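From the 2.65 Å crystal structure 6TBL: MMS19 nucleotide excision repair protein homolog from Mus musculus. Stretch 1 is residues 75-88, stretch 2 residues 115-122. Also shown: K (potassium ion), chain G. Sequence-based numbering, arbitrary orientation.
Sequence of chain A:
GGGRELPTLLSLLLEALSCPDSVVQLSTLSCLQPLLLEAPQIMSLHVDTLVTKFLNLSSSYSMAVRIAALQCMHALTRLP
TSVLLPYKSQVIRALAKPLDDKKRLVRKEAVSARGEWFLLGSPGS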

# COMPACT_ATOMS: atom_id res chain seq x y z
N ALA A 75 28.97 -6.65 3.92
CA ALA A 75 29.86 -7.79 3.73
C ALA A 75 29.19 -9.11 4.11
O ALA A 75 29.62 -10.16 3.63
N LEU A 76 28.16 -9.07 4.96
CA LEU A 76 27.45 -10.29 5.31
C LEU A 76 26.81 -10.95 4.09
O LEU A 76 26.66 -12.18 4.06
N THR A 77 26.44 -10.16 3.08
CA THR A 77 25.79 -10.71 1.90
C THR A 77 26.69 -11.63 1.08
O THR A 77 26.20 -12.24 0.13
N ARG A 78 27.98 -11.74 1.43
CA ARG A 78 28.86 -12.68 0.75
C ARG A 78 28.70 -14.10 1.28
O ARG A 78 29.13 -15.05 0.61
N LEU A 79 28.09 -14.27 2.45
CA LEU A 79 27.81 -15.60 2.97
C LEU A 79 26.83 -16.32 2.05
O LEU A 79 26.17 -15.70 1.23
N PRO A 80 26.75 -17.65 2.16
CA PRO A 80 25.78 -18.40 1.35
C PRO A 80 24.37 -17.86 1.51
O PRO A 80 23.89 -17.64 2.63
N THR A 81 23.69 -17.65 0.38
CA THR A 81 22.38 -17.03 0.39
C THR A 81 21.35 -17.86 1.15
O THR A 81 20.45 -17.31 1.79
N SER A 82 21.49 -19.19 1.12
CA SER A 82 20.51 -20.05 1.76
C SER A 82 20.44 -19.85 3.27
O SER A 82 19.41 -20.15 3.88
N VAL A 83 21.51 -19.34 3.89
CA VAL A 83 21.52 -19.12 5.34
C VAL A 83 21.19 -17.68 5.71
O VAL A 83 20.94 -17.40 6.89
N LEU A 84 21.17 -16.76 4.74
CA LEU A 84 20.83 -15.38 5.01
C LEU A 84 19.34 -15.10 4.86
O LEU A 84 18.83 -14.19 5.52
N LEU A 85 18.65 -15.87 4.02
CA LEU A 85 17.25 -15.58 3.72
C LEU A 85 16.34 -15.54 4.95
O LEU A 85 15.45 -14.67 4.99
N PRO A 86 16.48 -16.41 5.96
CA PRO A 86 15.64 -16.27 7.16
C PRO A 86 15.88 -14.98 7.93
O PRO A 86 15.08 -14.66 8.82
N TYR A 87 16.93 -14.23 7.61
CA TYR A 87 17.17 -12.92 8.21
C TYR A 87 16.84 -11.77 7.29
O TYR A 87 16.82 -10.62 7.74
N LYS A 88 16.56 -12.04 6.01
CA LYS A 88 16.43 -10.97 5.01
C LYS A 88 15.34 -9.99 5.39
O LYS A 88 15.52 -8.77 5.27
N GLY A 115 20.59 -2.29 -0.02
CA GLY A 115 20.39 -2.64 -1.42
C GLY A 115 20.85 -4.04 -1.76
O GLY A 115 20.25 -4.71 -2.60
N GLU A 116 21.92 -4.51 -1.11
CA GLU A 116 22.40 -5.86 -1.35
C GLU A 116 21.54 -6.90 -0.65
O GLU A 116 21.49 -8.06 -1.09
N TRP A 117 20.86 -6.53 0.44
CA TRP A 117 19.94 -7.45 1.09
C TRP A 117 18.62 -7.59 0.34
O TRP A 117 17.91 -8.58 0.56
N PHE A 118 18.29 -6.64 -0.53
CA PHE A 118 17.13 -6.81 -1.40
C PHE A 118 17.37 -7.85 -2.48
O PHE A 118 16.42 -8.47 -2.97
N LEU A 119 18.63 -8.06 -2.86
CA LEU A 119 18.97 -8.95 -3.96
C LEU A 119 19.21 -10.39 -3.54
O LEU A 119 19.62 -11.20 -4.37
N LEU A 120 18.98 -10.73 -2.27
CA LEU A 120 19.22 -12.10 -1.83
C LEU A 120 18.21 -13.06 -2.43
O LEU A 120 18.58 -14.06 -3.06
N GLY A 121 16.92 -12.77 -2.26
CA GLY A 121 15.89 -13.51 -2.97
C GLY A 121 15.62 -12.89 -4.33
O GLY A 121 14.54 -12.34 -4.57
N SER A 122 16.60 -12.97 -5.22
CA SER A 122 16.51 -12.29 -6.50
C SER A 122 16.35 -13.30 -7.63
O SER A 122 16.98 -14.35 -7.61

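At the apolar centre of this contact lie two side chains of stretch 2, Trp 117 and Leu 120, set against a row of residues from the turn and helix of stretch 1. Together the two stretches bury 604 Å² of surface, and Trp 117 gives up more of it than any other residue. Its CA-to-CB bond points sideways, but with chi1 at -80° (m) and chi2 at 82° the indole swings in toward stretch 1. A broad, flat ring suits this place because it can meet several neighbours at once. Thr 77 lies over one face: its CG2 methyl sits 3.7 Å from the centroid of the five-membered ring of Trp 117, only 24° off the ring normal, a CH-pi contact in which a slightly polarised methyl meets the pi cloud. Around the six-membered ring, Leu 76 CB approaches Trp 117 CZ2 at 4.0 Å, Tyr 87 CB lies 4.2 Å from Trp 117 CZ3, and Leu 84 CB comes to 4.3 Å from the same CZ3. The carbonyl Leu 84 O sits at the ring edge, near its plane, 3.9 Å from Trp 117 CZ3.

Leu 120 fills the neighbouring space. It points toward stretch 1 in the mt rotamer (chi1 -74°, chi2 179°), and its branched end offers methyls to more than one partner: Leu 120 CD1 packs 3.8 Å from Leu 84 CB, while Leu 120 CD2 lies 4.0 Å from Thr 81 CG2. Leu 84, also mt and buried, thus touches both Trp 117 and Leu 120. Leu 85 starts sideways, yet its mt rotamer brings CD2 to 3.7 Å from Leu 120 CB, extending the apolar patch toward solvent.

Both threonines carry a methyl and a hydroxyl, which lets them serve an apolar neighbour and a polar partner at once. Thr 77 (p) turns CG2 to the indole and also to Glu 116 CB, 3.9 Å away, while its OG1 is hydrogen-bonded to a residue just outside the stretches. Thr 81 (m) places CG2 3.4 Å from Leu 120 O and gives its OG1 to the potassium ion at 2.9 Å. The ion is further bound by Thr 77 O at 2.8 Å and Leu 79 O at 3.0 Å, so it ties the turn from Leu 76 to Leu 79 to Thr 81 beyond it; these three protein ligands are all oxygens from stretch 1.

At the polar edge, Lys 88 runs fully extended, all four chi angles t. Its methylenes run past Leu 120 and the Trp 117 carbonyl, with Lys 88 CD 3.9 Å from Leu 120 CB and Lys 88 CE 3.1 Å from Trp 117 O, and this reach carries the ammonium to the backbone of stretch 2. There Lys 88 NZ donates a hydrogen bond to Phe 118 O at 3.1 Å. Lys 88 NZ also lies 2.9 Å from Gly 121 N, but both are donors and no bond forms. Gly 121 suits this crowded spot: a CB there would stand about 3.0 Å from Lys 88 NZ.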

# COMPACT_ATOMS: atom_id res chain seq x y z
CB ALA A 75 31.14 -7.60 4.53
CB LEU A 76 26.37 -9.99 6.36
CG LEU A 76 26.76 -10.11 7.83
CD1 LEU A 76 25.56 -9.80 8.71
CD2 LEU A 76 27.29 -11.50 8.12
CB THR A 77 25.25 -9.58 1.02
OG1 THR A 77 26.35 -8.80 0.53
CG2 THR A 77 24.32 -8.68 1.83
CB ARG A 78 30.32 -12.23 0.90
CG ARG A 78 31.29 -12.99 -0.00
CD ARG A 78 32.41 -12.09 -0.48
NE ARG A 78 31.91 -10.95 -1.24
CZ ARG A 78 32.68 -10.07 -1.87
NH1 ARG A 78 34.00 -10.20 -1.82
NH2 ARG A 78 32.14 -9.06 -2.54
CB LEU A 79 27.25 -15.51 4.39
CG LEU A 79 28.04 -14.68 5.41
CD1 LEU A 79 27.48 -14.87 6.81
CD2 LEU A 79 29.52 -15.02 5.38
CB PRO A 80 25.91 -19.83 1.88
CG PRO A 80 27.32 -19.91 2.35
CD PRO A 80 27.65 -18.55 2.90
CB THR A 81 21.91 -16.78 -1.04
OG1 THR A 81 22.92 -16.05 -1.76
CG2 THR A 81 20.61 -15.98 -1.07
CB SER A 82 20.81 -21.52 1.45
OG SER A 82 22.09 -21.89 1.92
CB VAL A 83 22.87 -19.52 5.96
CG1 VAL A 83 23.32 -20.86 5.41
CG2 VAL A 83 23.92 -18.44 5.73
CB LEU A 84 21.61 -14.44 4.09
CG LEU A 84 23.12 -14.58 4.07
CD1 LEU A 84 23.73 -13.49 3.23
CD2 LEU A 84 23.69 -14.55 5.48
CB LEU A 85 16.73 -16.58 2.68
CG LEU A 85 17.41 -16.47 1.31
CD1 LEU A 85 16.90 -17.55 0.36
CD2 LEU A 85 17.20 -15.08 0.71
CB PRO A 86 16.02 -17.49 8.01
CG PRO A 86 17.33 -17.95 7.47
CD PRO A 86 17.27 -17.65 6.01
CB TYR A 87 18.63 -12.81 8.67
CG TYR A 87 19.03 -13.83 9.71
CD1 TYR A 87 18.91 -13.55 11.06
CD2 TYR A 87 19.52 -15.08 9.33
CE1 TYR A 87 19.26 -14.48 12.02
CE2 TYR A 87 19.88 -16.01 10.28
CZ TYR A 87 19.75 -15.71 11.63
OH TYR A 87 20.11 -16.64 12.58
CB LYS A 88 16.16 -11.58 3.64
CG LYS A 88 15.88 -10.55 2.57
CD LYS A 88 15.73 -11.19 1.20
CE LYS A 88 15.27 -10.17 0.18
NZ LYS A 88 15.16 -10.73 -1.19
CB GLU A 116 23.85 -6.00 -0.90
CG GLU A 116 24.82 -5.26 -1.81
CD GLU A 116 24.81 -5.80 -3.22
OE1 GLU A 116 24.77 -7.04 -3.39
OE2 GLU A 116 24.83 -4.99 -4.17
CB TRP A 117 19.69 -7.01 2.53
CG TRP A 117 20.79 -7.41 3.47
CD1 TRP A 117 21.98 -6.75 3.66
CD2 TRP A 117 20.83 -8.56 4.32
NE1 TRP A 117 22.74 -7.42 4.59
CE2 TRP A 117 22.05 -8.53 5.01
CE3 TRP A 117 19.93 -9.60 4.59
CZ2 TRP A 117 22.41 -9.50 5.94
CZ3 TRP A 117 20.29 -10.56 5.51
CH2 TRP A 117 21.52 -10.51 6.17
CB PHE A 118 16.74 -5.47 -2.03
CG PHE A 118 15.83 -4.63 -1.19
CD1 PHE A 118 14.48 -4.89 -1.14
CD2 PHE A 118 16.33 -3.56 -0.46
CE1 PHE A 118 13.64 -4.12 -0.37
CE2 PHE A 118 15.49 -2.78 0.31
CZ PHE A 118 14.15 -3.06 0.36
CB LEU A 119 20.23 -8.43 -4.68
CG LEU A 119 20.22 -6.97 -5.14
CD1 LEU A 119 21.59 -6.58 -5.66
CD2 LEU A 119 19.16 -6.76 -6.20
CB LEU A 120 19.22 -12.17 -0.30
CG LEU A 120 20.46 -11.57 0.36
CD1 LEU A 120 20.34 -11.67 1.87
CD2 LEU A 120 21.72 -12.26 -0.13
CB SER A 122 17.76 -11.44 -6.76
OG SER A 122 17.48 -10.36 -7.64
K K G . 25.24 -14.44 -1.38